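Local coordinates for protein first ORF in transposon ISC1904 (Sulfolobus solfataricus, PDB 3ILX) that is probably a serine recombinase of the IS607 type, this piece being its resolvase-like catalytic domain, with a likely role in DNA strand exchange, at residues Leu7-Ser12 with Lys25-Gln30. Numbering follows the deposited sequence.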
# COMPACT_ATOMS: atom_id res chain seq x y z
N LEU A 7 12.65 -10.96 13.54
CA LEU A 7 13.27 -10.75 12.24
C LEU A 7 12.28 -11.12 11.14
O LEU A 7 11.66 -12.18 11.18
CB LEU A 7 14.55 -11.57 12.11
CG LEU A 7 15.50 -11.48 13.30
CD1 LEU A 7 16.71 -12.34 13.07
CD2 LEU A 7 15.91 -10.04 13.57
N TYR A 8 12.12 -10.24 10.16
CA TYR A 8 11.23 -10.55 9.07
C TYR A 8 12.02 -10.60 7.77
O TYR A 8 12.71 -9.65 7.41
CB TYR A 8 10.08 -9.55 8.96
CG TYR A 8 9.17 -9.96 7.81
CD1 TYR A 8 8.18 -10.91 8.01
CD2 TYR A 8 9.37 -9.47 6.52
CE1 TYR A 8 7.38 -11.33 6.97
CE2 TYR A 8 8.54 -9.88 5.46
CZ TYR A 8 7.56 -10.81 5.69
OH TYR A 8 6.73 -11.23 4.64
N ALA A 9 11.93 -11.72 7.05
CA ALA A 9 12.67 -11.83 5.80
C ALA A 9 11.75 -12.30 4.69
O ALA A 9 10.85 -13.08 4.95
CB ALA A 9 13.84 -12.80 5.96
N ARG A 10 11.99 -11.85 3.47
CA ARG A 10 11.12 -12.16 2.34
C ARG A 10 11.90 -12.14 1.03
O ARG A 10 12.73 -11.25 0.81
CB ARG A 10 9.96 -11.12 2.26
CG ARG A 10 8.81 -11.49 1.26
CD ARG A 10 7.96 -10.29 0.77
NE ARG A 10 8.78 -9.11 0.37
CZ ARG A 10 9.24 -8.91 -0.86
NH1 ARG A 10 9.01 -9.81 -1.83
NH2 ARG A 10 9.98 -7.83 -1.10
N VAL A 11 11.63 -13.11 0.17
CA VAL A 11 12.04 -13.06 -1.23
C VAL A 11 10.82 -13.36 -2.11
O VAL A 11 9.89 -14.08 -1.70
CB VAL A 11 13.21 -14.07 -1.55
CG1 VAL A 11 14.49 -13.74 -0.73
CG2 VAL A 11 12.79 -15.51 -1.30
N SER A 12 10.82 -12.80 -3.31
CA SER A 12 9.69 -12.98 -4.20
C SER A 12 9.69 -14.40 -4.76
O SER A 12 8.64 -14.96 -4.96
CB SER A 12 9.71 -11.96 -5.33
OG SER A 12 9.30 -10.70 -4.83
N LYS A 25 20.31 -15.12 7.55
CA LYS A 25 21.63 -15.18 8.15
C LYS A 25 22.20 -13.78 8.29
O LYS A 25 22.83 -13.46 9.30
CB LYS A 25 22.53 -16.04 7.28
CG LYS A 25 23.80 -16.53 7.96
CD LYS A 25 24.49 -17.63 7.14
CE LYS A 25 24.84 -17.14 5.73
NZ LYS A 25 26.16 -16.42 5.74
N TYR A 26 21.96 -12.94 7.29
CA TYR A 26 22.45 -11.57 7.38
C TYR A 26 21.80 -10.85 8.57
O TYR A 26 22.48 -10.16 9.35
CB TYR A 26 22.22 -10.82 6.07
CG TYR A 26 22.39 -9.32 6.22
CD1 TYR A 26 23.62 -8.75 6.58
CD2 TYR A 26 21.30 -8.47 6.03
CE1 TYR A 26 23.76 -7.36 6.73
CE2 TYR A 26 21.44 -7.09 6.16
CZ TYR A 26 22.65 -6.54 6.51
OH TYR A 26 22.74 -5.18 6.64
N LEU A 27 20.48 -11.04 8.71
CA LEU A 27 19.69 -10.44 9.77
C LEU A 27 20.20 -10.86 11.13
O LEU A 27 20.40 -10.03 12.03
CB LEU A 27 18.20 -10.81 9.63
CG LEU A 27 17.43 -10.14 8.49
CD1 LEU A 27 15.99 -10.59 8.51
CD2 LEU A 27 17.47 -8.61 8.59
N GLU A 28 20.43 -12.16 11.27
CA GLU A 28 20.91 -12.72 12.52
C GLU A 28 22.30 -12.22 12.92
O GLU A 28 22.56 -12.03 14.10
CB GLU A 28 20.82 -14.26 12.48
CG GLU A 28 19.35 -14.68 12.41
CD GLU A 28 19.12 -16.16 12.18
OE1 GLU A 28 20.09 -16.90 11.90
OE2 GLU A 28 17.93 -16.57 12.28
N GLU A 29 23.17 -11.96 11.94
CA GLU A 29 24.48 -11.38 12.25
C GLU A 29 24.40 -9.95 12.76
O GLU A 29 25.27 -9.52 13.53
CB GLU A 29 25.41 -11.45 11.04
CG GLU A 29 26.20 -12.73 10.99
CD GLU A 29 26.37 -13.29 9.59
OE1 GLU A 29 25.99 -12.61 8.60
OE2 GLU A 29 26.93 -14.40 9.48
N GLN A 30 23.36 -9.24 12.35
CA GLN A 30 23.16 -7.86 12.79
C GLN A 30 22.40 -7.76 14.12
O GLN A 30 22.73 -6.91 14.97
CB GLN A 30 22.49 -7.03 11.69
CG GLN A 30 23.24 -7.11 10.35
CD GLN A 30 24.63 -6.56 10.45
OE1 GLN A 30 25.61 -7.31 10.48
NE2 GLN A 30 24.73 -5.23 10.56
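Leu7 and Leu27 mark the closest backbone approach between strand 7-11 and helix 25-30, whose axes lie 9.1 Å apart and run nearly antiparallel at 157°. Their side chains lie alongside each other, pointing opposite ways. Leu27 reaches the strand with its CD1 methyl: CG lies beside its own backbone N (chi1 -73°), and the methyl beyond it sits 4.0 Å from Leu7 CB and equally far from Ala9 CB. The same CD1 comes within 3.6 Å of Tyr8 O. Helix 19-30 is the connection of a beta-alpha-beta crossover from strand 4-11 to the adjacent parallel strand 36-41, and packs on one face of the parallel sheet, in the order 36-41, 4-11, 64-69, 93-96, of this resolvase-type domain; Leu7 and Ala9 point to that helix, whereas Tyr8 points away and its OH bonds to Asp40 and Arg49. In return, Leu7 extends CD1 past Leu27 CB to Glu28, whose CG lies 3.6 Å from it, with Glu28 running roughly perpendicular to Leu7. Val37 of the neighbouring strand 36-41 touches both Leu7 and Glu28. No hydrogen bond joins residues 7-12 to 25-30, but one turn before Leu27 in the helix Gln23 OE1 accepts Arg10 N.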